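Local coordinates for putative amino acid binding protein (Streptococcus mutans, PDB 4C0R) that binds glutathione, held here as its oxidized disulfide, and probably delivers it to the cystine ABC importer TcyBC for uptake, at residues D40-K45 with Q204-K209; F16-E19 with L24-Y27; S103-A108 with K129-N134; A146-N151 with D158-E163. All coordinates share one frame; numbering follows the deposited sequence.

How the contacts relate
The four contacts sample both lobes of a solute-binding protein of family 3, whose ligand lies in the cleft between them. Contact 2 comes first along the chain, a hairpin leading into helix 27-36. Contact 1 then opens at strand 42-48 and closes far later at helix 201-216, bracketing contacts 3 and 4 in sequence. Contacts 1 and 3 lie farthest apart, their centres about 44 Å from one another on opposite sides of the chain's centre. Contacts 3 and 4 touch, Ile107 packing on Phe159 and Tyr104 on Ile161. Contact 4 grips the glutathione disulfide directly; contact 2, whose centre is about 19 Å from that of contact 4, comes near the ligand through Phe16. Contacts 1 and 4 reach the same mixed sheet.

Contact 1: residues D40-K45 with Q204-K209. With CD (cadmium ion), chain E; CD (cadmium ion), chain D.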
loop_
_atom_site.group_PDB
_atom_site.type_symbol
_atom_site.label_atom_id
_atom_site.label_comp_id
_atom_site.label_asym_id
_atom_site.label_seq_id
_atom_site.Cartn_x
_atom_site.Cartn_y
_atom_site.Cartn_z
ATOM N N ASP A 40 19.477 -17.520 -9.433
ATOM C CA ASP A 40 20.686 -18.064 -8.805
ATOM C C ASP A 40 21.570 -16.983 -8.202
ATOM O O ASP A 40 22.555 -17.307 -7.602
ATOM C CB ASP A 40 21.619 -18.742 -9.849
ATOM C CG ASP A 40 22.120 -17.763 -10.932
ATOM O OD1 ASP A 40 21.555 -16.645 -11.137
ATOM O OD2 ASP A 40 22.981 -18.064 -11.805
ATOM N N LYS A 41 21.244 -15.724 -8.416
ATOM C CA LYS A 41 22.130 -14.601 -8.117
ATOM C C LYS A 41 21.752 -13.939 -6.822
ATOM O O LYS A 41 22.639 -13.617 -6.008
ATOM C CB LYS A 41 22.020 -13.575 -9.213
ATOM C CG LYS A 41 22.835 -12.338 -8.977
ATOM C CD LYS A 41 22.820 -11.506 -10.208
ATOM C CE LYS A 41 23.660 -10.306 -10.033
ATOM N NZ LYS A 41 25.064 -10.640 -10.446
ATOM N N TYR A 42 20.446 -13.761 -6.608
ATOM C CA TYR A 42 19.995 -13.001 -5.445
ATOM C C TYR A 42 19.382 -13.904 -4.363
ATOM O O TYR A 42 18.523 -14.756 -4.641
ATOM C CB TYR A 42 18.936 -12.014 -5.871
ATOM C CG TYR A 42 19.330 -11.046 -6.962
ATOM C CD1 TYR A 42 20.304 -10.076 -6.737
ATOM C CD2 TYR A 42 18.702 -11.071 -8.207
ATOM C CE1 TYR A 42 20.632 -9.189 -7.693
ATOM C CE2 TYR A 42 19.064 -10.184 -9.193
ATOM C CZ TYR A 42 20.002 -9.234 -8.913
ATOM O OH TYR A 42 20.375 -8.322 -9.859
ATOM N N ASP A 43 19.804 -13.701 -3.122
ATOM C CA ASP A 43 19.157 -14.304 -1.961
ATOM C C ASP A 43 18.509 -13.159 -1.191
ATOM O O ASP A 43 19.213 -12.254 -0.710
ATOM C CB ASP A 43 20.166 -14.996 -1.049
ATOM C CG ASP A 43 20.634 -16.338 -1.584
ATOM O OD1 ASP A 43 19.960 -16.874 -2.502
ATOM O OD2 ASP A 43 21.681 -16.852 -1.068
ATOM N N VAL A 44 17.178 -13.215 -1.055
ATOM C CA VAL A 44 16.432 -12.107 -0.475
ATOM C C VAL A 44 16.188 -12.365 1.006
ATOM O O VAL A 44 15.896 -13.494 1.436
ATOM C CB VAL A 44 15.081 -11.961 -1.197
ATOM C CG1 VAL A 44 14.323 -10.712 -0.718
ATOM C CG2 VAL A 44 15.300 -11.881 -2.686
ATOM N N LYS A 45 16.327 -11.280 1.752
ATOM C CA LYS A 45 15.943 -11.202 3.148
ATOM C C LYS A 45 14.768 -10.270 3.245
ATOM O O LYS A 45 14.803 -9.184 2.682
ATOM C CB LYS A 45 17.089 -10.689 3.991
ATOM C CG LYS A 45 18.275 -11.639 3.982
ATOM C CD LYS A 45 19.268 -11.278 5.050
ATOM C CE LYS A 45 19.868 -12.527 5.675
ATOM N NZ LYS A 45 21.299 -12.310 6.047
ATOM N N GLN A 204 16.059 -4.107 -10.591
ATOM C CA GLN A 204 14.815 -3.641 -11.142
ATOM C C GLN A 204 14.471 -4.374 -12.453
ATOM O O GLN A 204 13.337 -4.815 -12.657
ATOM C CB GLN A 204 14.898 -2.107 -11.389
ATOM C CG GLN A 204 13.682 -1.540 -12.153
ATOM C CD GLN A 204 13.971 -0.216 -12.785
ATOM O OE1 GLN A 204 15.068 -0.003 -13.324
ATOM N NE2 GLN A 204 13.027 0.719 -12.698
ATOM N N LYS A 205 15.457 -4.493 -13.342
ATOM C CA LYS A 205 15.277 -5.194 -14.596
ATOM C C LYS A 205 14.895 -6.617 -14.387
ATOM O O LYS A 205 14.027 -7.136 -15.114
ATOM C CB LYS A 205 16.561 -5.099 -15.411
ATOM N N PHE A 206 15.578 -7.284 -13.458
ATOM C CA PHE A 206 15.245 -8.663 -13.166
ATOM C C PHE A 206 13.821 -8.785 -12.683
ATOM O O PHE A 206 13.053 -9.637 -13.154
ATOM C CB PHE A 206 16.204 -9.294 -12.170
ATOM C CG PHE A 206 15.769 -10.631 -11.701
ATOM C CD1 PHE A 206 15.944 -11.729 -12.495
ATOM C CD2 PHE A 206 15.167 -10.782 -10.473
ATOM C CE1 PHE A 206 15.521 -12.981 -12.074
ATOM C CE2 PHE A 206 14.727 -12.017 -10.053
ATOM C CZ PHE A 206 14.916 -13.124 -10.845
ATOM N N VAL A 207 13.469 -7.961 -11.694
ATOM C CA VAL A 207 12.102 -8.028 -11.164
ATOM C C VAL A 207 11.057 -7.773 -12.283
ATOM O O VAL A 207 10.033 -8.468 -12.390
ATOM C CB VAL A 207 11.911 -7.064 -9.991
ATOM C CG1 VAL A 207 10.475 -6.912 -9.635
ATOM C CG2 VAL A 207 12.738 -7.514 -8.812
ATOM N N ASN A 208 11.300 -6.790 -13.121
ATOM C CA ASN A 208 10.332 -6.485 -14.162
ATOM C C ASN A 208 10.199 -7.644 -15.174
ATOM O O ASN A 208 9.094 -7.947 -15.607
ATOM C CB ASN A 208 10.679 -5.179 -14.892
ATOM C CG ASN A 208 10.382 -3.964 -14.087
ATOM O OD1 ASN A 208 9.656 -4.014 -13.101
ATOM N ND2 ASN A 208 10.939 -2.828 -14.518
ATOM N N LYS A 209 11.329 -8.273 -15.562
ATOM C CA LYS A 209 11.283 -9.395 -16.465
ATOM C C LYS A 209 10.419 -10.518 -15.856
ATOM O O LYS A 209 9.566 -11.143 -16.540
ATOM C CB LYS A 209 12.685 -9.891 -16.758
HETATM CD CD CD E . 23.295 -19.002 -6.210
HETATM CD CD CD D . 20.426 -18.590 -3.869
HETATM O O HOH W 1 19.132 -17.319 -5.324
HETATM O O HOH W 2 23.883 -20.402 -4.320
HETATM O O HOH W 3 24.811 -19.851 -7.875
#
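Tyr42 and Phe206 carry the contact between segments 40-45 and 204-209, ring against ring, and Tyr42 also rests on Asp202 and Leu203. The side chains run past each other in opposite directions, and Tyr42 CE2 comes 4.1 Å from Phe206 CD2. The ring centroids are 5.7 Å apart with planes at 54°, an oblique pairing that buries only about 78 Å². Phe206 reaches across because its CG stands anti to the backbone N (chi1 171°). Phe36 of helix 27-36 meets both aromatics, and Lys41 CG lies 4.0 Å above the centre of the Tyr42 ring. Against this apolar packing stands a side of metal and water: one cadmium ion binds Asp40 O at 2.3 Å with two waters, and a second binds Asp43 OD1 at 2.2 Å with a water within hydrogen-bonding distance of Tyr42 O; Asp2 serves both. Strand 3-9, helix 27-36 and the parallel strand 42-48 form a beta-alpha-beta unit, a hairpin intervening, with helix 201-216 packed nearby: an alpha/beta lobe of a solute-binding protein.

Contact 2: residues F16-E19 with L24-Y27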
loop_
_atom_site.group_PDB
_atom_site.type_symbol
_atom_site.label_atom_id
_atom_site.label_comp_id
_atom_site.label_asym_id
_atom_site.label_seq_id
_atom_site.Cartn_x
_atom_site.Cartn_y
_atom_site.Cartn_z
ATOM N N PHE A 16 -1.525 -6.936 1.980
ATOM C CA PHE A 16 -0.320 -6.727 1.192
ATOM C C PHE A 16 0.926 -7.193 1.902
ATOM O O PHE A 16 1.814 -7.784 1.314
ATOM C CB PHE A 16 -0.176 -5.244 0.719
ATOM C CG PHE A 16 -1.023 -4.956 -0.500
ATOM C CD1 PHE A 16 -2.395 -4.668 -0.361
ATOM C CD2 PHE A 16 -0.500 -5.039 -1.770
ATOM C CE1 PHE A 16 -3.143 -4.490 -1.452
ATOM C CE2 PHE A 16 -1.278 -4.863 -2.857
ATOM C CZ PHE A 16 -2.581 -4.599 -2.710
ATOM N N SER A 17 0.957 -6.914 3.190
ATOM C CA SER A 17 2.143 -7.184 3.988
ATOM C C SER A 17 1.725 -7.309 5.451
ATOM O O SER A 17 1.242 -6.348 6.047
ATOM C CB SER A 17 3.232 -6.148 3.804
ATOM O OG SER A 17 4.354 -6.479 4.656
ATOM N N TYR A 18 1.860 -8.502 6.000
ATOM C CA TYR A 18 1.365 -8.788 7.378
ATOM C C TYR A 18 2.004 -10.081 7.886
ATOM O O TYR A 18 2.585 -10.829 7.149
ATOM C CB TYR A 18 -0.171 -8.904 7.442
ATOM C CG TYR A 18 -0.806 -10.055 6.695
ATOM C CD1 TYR A 18 -1.056 -9.975 5.314
ATOM C CD2 TYR A 18 -1.171 -11.209 7.345
ATOM C CE1 TYR A 18 -1.591 -11.012 4.633
ATOM C CE2 TYR A 18 -1.755 -12.268 6.638
ATOM C CZ TYR A 18 -1.959 -12.146 5.290
ATOM O OH TYR A 18 -2.547 -13.165 4.560
ATOM N N GLU A 19 1.883 -10.337 9.188
ATOM C CA GLU A 19 2.347 -11.599 9.715
ATOM C C GLU A 19 1.219 -12.565 10.001
ATOM O O GLU A 19 0.150 -12.189 10.460
ATOM C CB GLU A 19 3.166 -11.383 10.988
ATOM C CG GLU A 19 4.495 -10.758 10.733
ATOM C CD GLU A 19 5.336 -10.626 12.009
ATOM O OE1 GLU A 19 4.782 -10.891 13.089
ATOM O OE2 GLU A 19 6.492 -10.217 11.883
ATOM N N LEU A 24 6.222 -13.241 7.947
ATOM C CA LEU A 24 5.787 -12.242 6.947
ATOM C C LEU A 24 5.198 -12.942 5.757
ATOM O O LEU A 24 5.762 -13.921 5.244
ATOM C CB LEU A 24 6.926 -11.318 6.453
ATOM C CG LEU A 24 7.375 -10.129 7.266
ATOM C CD1 LEU A 24 8.706 -9.534 6.749
ATOM C CD2 LEU A 24 6.252 -9.073 7.319
ATOM N N THR A 25 4.045 -12.435 5.315
ATOM C CA THR A 25 3.335 -12.917 4.164
ATOM C C THR A 25 2.507 -11.771 3.596
ATOM O O THR A 25 2.753 -10.615 3.937
ATOM C CB THR A 25 2.521 -14.172 4.523
ATOM O OG1 THR A 25 1.881 -14.712 3.349
ATOM C CG2 THR A 25 1.463 -13.897 5.518
ATOM N N GLY A 26 1.600 -12.082 2.693
ATOM C CA GLY A 26 0.818 -11.071 2.017
ATOM C C GLY A 26 1.298 -10.909 0.564
ATOM O O GLY A 26 2.347 -11.391 0.168
ATOM N N TYR A 27 0.500 -10.229 -0.233
ATOM C CA TYR A 27 0.724 -10.159 -1.661
ATOM C C TYR A 27 2.123 -9.625 -1.963
ATOM O O TYR A 27 2.787 -10.166 -2.823
ATOM C CB TYR A 27 -0.346 -9.271 -2.294
ATOM C CG TYR A 27 -0.293 -9.225 -3.821
ATOM C CD1 TYR A 27 -0.676 -10.320 -4.616
ATOM C CD2 TYR A 27 0.132 -8.090 -4.478
ATOM C CE1 TYR A 27 -0.668 -10.238 -6.011
ATOM C CE2 TYR A 27 0.178 -8.007 -5.847
ATOM C CZ TYR A 27 -0.205 -9.088 -6.631
ATOM O OH TYR A 27 -0.226 -9.023 -8.001
#
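Tyr18 and Thr25 form the hydrogen-bonded pair of an antiparallel beta hairpin, strands 17-20 and 23-25, which feeds into helix 27-36. Two backbone bonds hold the pair: Tyr18 N to Thr25 O at 3.1 Å and Thr25 N to Tyr18 O at 2.8 Å. Glu19 and Leu24 make the next, non-hydrogen-bonded pair, with their side chains on the face turned from Tyr18; there Leu24 CD2 lies 4.2 Å from Ser17 OG. At the start of the first strand, Phe16 and Ser17 both face Thr13 in a classic beta bulge. Phe16 comes alongside Tyr27, their side chains pointing the same way, with CE2 of Phe16 3.9 Å from CD2 of Tyr27 and the planes at 81°, an oblique pairing. The Phe16 side chain is also about 6 Å from the bound glutathione disulfide. Ser17 OG bonds to Thr9, Thr25 OG1 to Glu30 and Tyr27 OH to Thr86 O. Gly26, with phi at 106°, occupies the N-cap position of the helix, and its CA approaches Tyr18 CE1 to 3.6 Å. A chi1 of 65° swings the Tyr18 ring over the cross-strand residue Thr25, whose CG2 makes a CH-pi contact over one face, 4.0 Å from the centroid.

Contact 3: residues S103-A108 with K129-N134; sequences SYNDIA and KNHENN
Ala108 and Asn134 bring the two backbones to a CA-CA distance of 5.4 Å, where the end of the 3-10 segment 104-107 meets a type I turn running from His131 to Asn134. The fold element is a beta-alpha-beta crossover: the segment 103-108 precedes strand 111-114, helix 120-130 follows that strand, and the turn leads from the helix toward the parallel strand 137-140. No hydrogen bond crosses between the segments. Ala108 CB instead packs against polar atoms, 3.2 Å from the backbone Asn134 O. It is also 3.5 Å from the side-chain Asn134 ND2, whose amide is placed by a chi1 of -160° that sets CG anti to the backbone N. Nearer the helix, Asn105 and His131 cross at about a right angle, amide and ring planes 72° apart, and Asn105 CG lies 4.0 Å from His131 NE2. The imidazole has its own anchor, since ND1 bonds to Phe127 O and the ring stacks on that of Phe127. Tyr104 meets the same phenylalanine edge-to-face, tying the 3-10 segment to the helix at a largely surface-facing contact. Within its own segment, Asp106 steadies the start of the 3-10 turn: OD2 accepts from Ser103 N at 3.0 Å, and the donor comes in 44° out of the carboxylate plane.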
loop_
_atom_site.group_PDB
_atom_site.type_symbol
_atom_site.label_atom_id
_atom_site.label_comp_id
_atom_site.label_asym_id
_atom_site.label_seq_id
_atom_site.Cartn_x
_atom_site.Cartn_y
_atom_site.Cartn_z
ATOM N N SER A 103 -19.994 11.529 0.260
ATOM C CA SER A 103 -19.124 11.850 -0.857
ATOM C C SER A 103 -17.894 12.546 -0.320
ATOM O O SER A 103 -17.889 13.067 0.784
ATOM C CB SER A 103 -19.814 12.771 -1.860
ATOM O OG SER A 103 -19.839 14.079 -1.368
ATOM N N TYR A 104 -16.838 12.559 -1.126
ATOM C CA TYR A 104 -15.563 13.096 -0.688
ATOM C C TYR A 104 -15.701 14.441 0.009
ATOM O O TYR A 104 -15.113 14.651 1.055
ATOM C CB TYR A 104 -14.597 13.211 -1.884
ATOM C CG TYR A 104 -13.159 13.589 -1.549
ATOM C CD1 TYR A 104 -12.433 12.899 -0.594
ATOM C CD2 TYR A 104 -12.496 14.589 -2.251
ATOM C CE1 TYR A 104 -11.132 13.232 -0.320
ATOM C CE2 TYR A 104 -11.180 14.922 -1.989
ATOM C CZ TYR A 104 -10.493 14.239 -1.029
ATOM O OH TYR A 104 -9.176 14.553 -0.766
ATOM N N ASN A 105 -16.427 15.375 -0.589
ATOM C CA ASN A 105 -16.424 16.727 -0.027
ATOM C C ASN A 105 -17.080 16.828 1.341
ATOM O O ASN A 105 -16.856 17.776 2.071
ATOM C CB ASN A 105 -17.075 17.718 -0.969
ATOM C CG ASN A 105 -16.134 18.196 -2.082
ATOM O OD1 ASN A 105 -14.997 17.698 -2.285
ATOM N ND2 ASN A 105 -16.635 19.146 -2.845
ATOM N N ASP A 106 -17.862 15.825 1.697
ATOM C CA ASP A 106 -18.545 15.795 2.974
ATOM C C ASP A 106 -17.558 15.602 4.137
ATOM O O ASP A 106 -17.962 15.729 5.279
ATOM C CB ASP A 106 -19.547 14.638 3.014
ATOM C CG ASP A 106 -20.718 14.806 2.046
ATOM O OD1 ASP A 106 -21.054 15.966 1.698
ATOM O OD2 ASP A 106 -21.321 13.800 1.661
ATOM N N ILE A 107 -16.279 15.292 3.858
ATOM C CA ILE A 107 -15.312 15.122 4.927
ATOM C C ILE A 107 -14.988 16.461 5.547
ATOM O O ILE A 107 -14.397 16.535 6.638
ATOM C CB ILE A 107 -13.982 14.451 4.457
ATOM C CG1 ILE A 107 -13.247 15.325 3.444
ATOM C CG2 ILE A 107 -14.300 13.051 3.929
ATOM C CD1 ILE A 107 -11.935 14.724 2.911
ATOM N N ALA A 108 -15.354 17.533 4.852
ATOM C CA ALA A 108 -15.000 18.877 5.353
ATOM C C ALA A 108 -15.525 19.034 6.789
ATOM O O ALA A 108 -16.681 18.703 7.085
ATOM C CB ALA A 108 -15.579 19.960 4.441
ATOM N N LYS A 129 -6.507 23.118 1.567
ATOM C CA LYS A 129 -6.255 24.378 0.856
ATOM C C LYS A 129 -7.506 24.833 0.098
ATOM O O LYS A 129 -7.745 26.038 -0.026
ATOM C CB LYS A 129 -5.034 24.257 -0.081
ATOM N N ASN A 130 -8.321 23.889 -0.367
ATOM C CA ASN A 130 -9.576 24.172 -1.102
ATOM C C ASN A 130 -10.776 24.401 -0.236
ATOM O O ASN A 130 -11.825 24.836 -0.744
ATOM C CB ASN A 130 -9.992 23.004 -2.018
ATOM C CG ASN A 130 -9.197 22.928 -3.226
ATOM O OD1 ASN A 130 -8.008 23.172 -3.162
ATOM N ND2 ASN A 130 -9.821 22.598 -4.377
ATOM N N HIS A 131 -10.675 24.053 1.041
ATOM C CA HIS A 131 -11.788 24.169 1.969
ATOM C C HIS A 131 -11.282 24.780 3.246
ATOM O O HIS A 131 -11.483 24.228 4.319
ATOM C CB HIS A 131 -12.386 22.797 2.258
ATOM C CG HIS A 131 -12.967 22.136 1.053
ATOM N ND1 HIS A 131 -12.202 21.455 0.128
ATOM C CD2 HIS A 131 -14.245 22.061 0.616
ATOM C CE1 HIS A 131 -12.986 20.985 -0.825
ATOM N NE2 HIS A 131 -14.232 21.332 -0.548
ATOM N N GLU A 132 -10.669 25.960 3.143
ATOM C CA GLU A 132 -9.933 26.487 4.299
ATOM C C GLU A 132 -10.815 26.924 5.451
ATOM O O GLU A 132 -10.355 26.984 6.600
ATOM C CB GLU A 132 -8.946 27.576 3.900
ATOM C CG GLU A 132 -9.524 28.953 3.721
ATOM C CD GLU A 132 -8.407 29.998 3.656
ATOM O OE1 GLU A 132 -7.658 29.997 2.650
ATOM O OE2 GLU A 132 -8.253 30.774 4.649
ATOM N N ASN A 133 -12.082 27.204 5.164
ATOM C CA ASN A 133 -13.011 27.557 6.210
ATOM C C ASN A 133 -13.745 26.363 6.790
ATOM O O ASN A 133 -14.532 26.517 7.705
ATOM C CB ASN A 133 -13.988 28.609 5.706
ATOM C CG ASN A 133 -13.280 29.883 5.294
ATOM O OD1 ASN A 133 -12.392 30.355 6.002
ATOM N ND2 ASN A 133 -13.638 30.427 4.124
ATOM N N ASN A 134 -13.452 25.155 6.304
ATOM C CA ASN A 134 -14.117 23.973 6.832
ATOM C C ASN A 134 -13.141 22.797 6.627
ATOM O O ASN A 134 -13.446 21.821 5.942
ATOM C CB ASN A 134 -15.434 23.736 6.100
ATOM C CG ASN A 134 -16.402 22.866 6.870
ATOM O OD1 ASN A 134 -16.243 22.603 8.070
ATOM N ND2 ASN A 134 -17.409 22.377 6.172
#

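Contact 4: residues A146-N151 with D158-E163. With CD (cadmium ion), chain G; CD (cadmium ion), chain M; GDS (oxidized glutathione disulfide), chain C.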
loop_
_atom_site.group_PDB
_atom_site.type_symbol
_atom_site.label_atom_id
_atom_site.label_comp_id
_atom_site.label_asym_id
_atom_site.label_seq_id
_atom_site.Cartn_x
_atom_site.Cartn_y
_atom_site.Cartn_z
ATOM N N ALA A 146 -5.330 -0.982 10.929
ATOM C CA ALA A 146 -6.473 -1.634 11.573
ATOM C C ALA A 146 -6.897 -0.850 12.825
ATOM O O ALA A 146 -8.063 -0.750 13.115
ATOM C CB ALA A 146 -6.126 -3.075 11.913
ATOM N N HIS A 147 -5.916 -0.328 13.563
ATOM C CA HIS A 147 -6.153 0.446 14.774
ATOM C C HIS A 147 -7.003 1.679 14.389
ATOM O O HIS A 147 -7.924 2.057 15.099
ATOM C CB HIS A 147 -4.803 0.876 15.368
ATOM C CG HIS A 147 -4.890 1.532 16.713
ATOM N ND1 HIS A 147 -5.006 0.817 17.890
ATOM C CD2 HIS A 147 -4.890 2.845 17.070
ATOM C CE1 HIS A 147 -5.055 1.656 18.914
ATOM N NE2 HIS A 147 -4.996 2.893 18.444
ATOM N N GLN A 148 -6.635 2.323 13.284
ATOM C CA GLN A 148 -7.301 3.539 12.880
ATOM C C GLN A 148 -8.707 3.219 12.399
ATOM O O GLN A 148 -9.669 3.969 12.724
ATOM C CB GLN A 148 -6.533 4.268 11.797
ATOM C CG GLN A 148 -5.078 4.689 12.163
ATOM C CD GLN A 148 -4.408 5.301 10.955
ATOM O OE1 GLN A 148 -4.913 6.227 10.401
ATOM N NE2 GLN A 148 -3.282 4.753 10.544
ATOM N N ILE A 149 -8.864 2.116 11.671
ATOM C CA ILE A 149 -10.180 1.712 11.205
ATOM C C ILE A 149 -11.104 1.366 12.379
ATOM O O ILE A 149 -12.250 1.832 12.461
ATOM C CB ILE A 149 -10.096 0.601 10.150
ATOM C CG1 ILE A 149 -9.455 1.175 8.897
ATOM C CG2 ILE A 149 -11.468 -0.012 9.868
ATOM C CD1 ILE A 149 -9.222 0.168 7.807
ATOM N N ARG A 150 -10.590 0.607 13.337
ATOM C CA ARG A 150 -11.346 0.354 14.561
ATOM C C ARG A 150 -11.722 1.653 15.294
ATOM O O ARG A 150 -12.804 1.756 15.841
ATOM C CB ARG A 150 -10.554 -0.565 15.477
ATOM C CG ARG A 150 -11.333 -1.102 16.639
ATOM C CD ARG A 150 -10.478 -2.074 17.425
ATOM N NE ARG A 150 -10.182 -3.262 16.648
ATOM C CZ ARG A 150 -10.983 -4.315 16.639
ATOM N NH1 ARG A 150 -12.099 -4.314 17.358
ATOM N NH2 ARG A 150 -10.662 -5.365 15.917
ATOM N N ASN A 151 -10.840 2.648 15.320
ATOM C CA ASN A 151 -11.142 3.940 15.965
ATOM C C ASN A 151 -12.329 4.648 15.292
ATOM O O ASN A 151 -13.095 5.368 15.941
ATOM C CB ASN A 151 -9.975 4.897 15.890
ATOM C CG ASN A 151 -8.939 4.644 16.969
ATOM O OD1 ASN A 151 -9.188 3.931 17.953
ATOM N ND2 ASN A 151 -7.772 5.233 16.792
ATOM N N ASP A 158 -13.859 10.352 12.674
ATOM C CA ASP A 158 -15.065 10.315 11.881
ATOM C C ASP A 158 -14.995 9.499 10.584
ATOM O O ASP A 158 -16.005 9.008 10.106
ATOM C CB ASP A 158 -15.448 11.741 11.496
ATOM C CG ASP A 158 -15.696 12.664 12.715
ATOM O OD1 ASP A 158 -16.167 12.170 13.756
ATOM O OD2 ASP A 158 -15.414 13.876 12.556
ATOM N N PHE A 159 -13.813 9.398 9.994
ATOM C CA PHE A 159 -13.649 8.681 8.745
ATOM C C PHE A 159 -12.193 8.280 8.597
ATOM O O PHE A 159 -11.332 8.862 9.297
ATOM C CB PHE A 159 -14.053 9.534 7.519
ATOM C CG PHE A 159 -13.141 10.692 7.220
ATOM C CD1 PHE A 159 -13.359 11.925 7.786
ATOM C CD2 PHE A 159 -12.065 10.562 6.351
ATOM C CE1 PHE A 159 -12.562 12.974 7.499
ATOM C CE2 PHE A 159 -11.262 11.601 6.038
ATOM C CZ PHE A 159 -11.507 12.846 6.629
ATOM N N LYS A 160 -11.922 7.350 7.667
ATOM C CA LYS A 160 -10.533 7.038 7.270
ATOM C C LYS A 160 -10.521 6.767 5.762
ATOM O O LYS A 160 -11.293 5.964 5.269
ATOM C CB LYS A 160 -10.003 5.811 8.021
ATOM C CG LYS A 160 -8.614 5.323 7.592
ATOM C CD LYS A 160 -7.531 6.352 7.860
ATOM C CE LYS A 160 -6.169 5.818 7.453
ATOM N NZ LYS A 160 -5.103 6.825 7.619
ATOM N N ILE A 161 -9.624 7.443 5.062
ATOM C CA ILE A 161 -9.389 7.206 3.644
ATOM C C ILE A 161 -8.205 6.240 3.459
ATOM O O ILE A 161 -7.138 6.422 4.039
ATOM C CB ILE A 161 -9.105 8.484 2.854
ATOM C CG1 ILE A 161 -10.287 9.446 2.976
ATOM C CG2 ILE A 161 -8.801 8.169 1.392
ATOM C CD1 ILE A 161 -9.993 10.814 2.409
ATOM N N PHE A 162 -8.437 5.154 2.740
ATOM C CA PHE A 162 -7.358 4.217 2.448
ATOM C C PHE A 162 -7.699 3.408 1.231
ATOM O O PHE A 162 -8.844 3.437 0.753
ATOM C CB PHE A 162 -7.137 3.259 3.649
ATOM C CG PHE A 162 -5.728 2.651 3.638
ATOM C CD1 PHE A 162 -4.618 3.458 3.913
ATOM C CD2 PHE A 162 -5.528 1.361 3.271
ATOM C CE1 PHE A 162 -3.321 2.948 3.838
ATOM C CE2 PHE A 162 -4.210 0.844 3.190
ATOM C CZ PHE A 162 -3.111 1.664 3.497
ATOM N N GLU A 163 -6.738 2.626 0.729
ATOM C CA GLU A 163 -7.024 1.676 -0.366
ATOM C C GLU A 163 -8.131 0.672 0.013
ATOM O O GLU A 163 -8.189 0.199 1.128
ATOM C CB GLU A 163 -5.751 0.918 -0.734
ATOM C CG GLU A 163 -4.766 1.683 -1.609
ATOM C CD GLU A 163 -3.920 2.735 -0.956
ATOM O OE1 GLU A 163 -3.820 2.797 0.282
ATOM O OE2 GLU A 163 -3.358 3.487 -1.741
HETATM CD CD CD G . -4.927 -1.463 17.918
HETATM CD CD CD M . -16.594 14.416 14.531
HETATM C CD1 GDS C . 3.725 4.099 11.143
HETATM N N2 GDS C . 2.342 3.609 11.209
HETATM C CA2 GDS C . 2.169 2.244 10.867
HETATM C C2 GDS C . 2.375 1.202 11.909
HETATM O O2 GDS C . 2.659 0.028 11.590
HETATM C CB2 GDS C . 1.819 1.756 9.513
HETATM S SG2 GDS C . 1.433 3.063 8.369
HETATM N N3 GDS C . 2.236 1.605 13.293
HETATM C CA3 GDS C . 2.519 0.643 14.357
HETATM C C3 GDS C . 3.877 1.089 14.890
HETATM O OE3 GDS C . 4.148 1.019 16.130
HETATM O OE4 GDS C . 4.775 1.554 14.129
HETATM N N4 GDS C . -0.711 3.066 5.934
HETATM C CA4 GDS C . -1.856 3.371 6.758
HETATM C C4 GDS C . -2.161 4.827 6.701
HETATM O OE5 GDS C . -1.765 5.550 5.735
HETATM O OE6 GDS C . -2.884 5.292 7.625
HETATM C C5 GDS C . -0.212 1.726 5.929
HETATM O O5 GDS C . -0.783 0.856 6.584
HETATM C CA5 GDS C . 1.027 1.558 5.171
HETATM N N5 GDS C . 1.206 2.287 3.984
HETATM C CB5 GDS C . 2.229 1.317 6.024
HETATM S SG5 GDS C . 2.717 2.879 6.806
HETATM C CA6 GDS C . -0.262 4.487 0.071
HETATM C C6 GDS C . 1.116 5.081 -0.172
HETATM O OE7 GDS C . 1.501 6.032 0.562
HETATM O OE8 GDS C . 1.864 4.628 -1.071
HETATM N N6 GDS C . -0.553 3.575 -1.051
HETATM C CB6 GDS C . -0.329 3.799 1.386
HETATM C CG6 GDS C . 0.941 2.942 1.584
HETATM C CD6 GDS C . 0.658 1.998 2.734
HETATM O O6 GDS C . -0.009 0.956 2.660
HETATM O O HOH W 4 -5.291 -2.767 15.728
HETATM O O HOH W 5 -7.135 -1.306 18.260
HETATM O O HOH W 6 -14.661 13.392 15.912
HETATM O O HOH W 7 -16.790 16.248 13.659
#
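Gln148 sets its CG beside the backbone N (chi1 -59°) and then runs extended, while Lys160 bends at chi2 (63°) before straightening, and the two chains thereby meet at their polar ends. Lys160 NZ donates to Gln148 OE1 at 2.9 Å, tilted 29° from the carbonyl plane. Lys160 NZ also bonds to OE6 of the bound glutathione disulfide at 2.7 Å and to Gln113 O, so three oxygens hold it. Gln148 NE2 donates to the same OE6 at 3.0 Å, and has Glu143 O as a second partner. Helix 145-153 thus lies beside strand 160-163 at the ligand-binding cleft of a family 3 solute-binding lobe, presenting one glycine carboxylate of the disulfide with a probably positive lysine and a neutral amide. Beneath the polar ends, Ile149 CG1 packs on Lys160 CG at 4.4 Å. Farther along the strand, Phe162 turns its ring edge to the ligand, CZ being 3.3 Å from O6. Glu163 OE2 accepts from the alpha-amino N6 of a glutamyl arm at 2.9 Å.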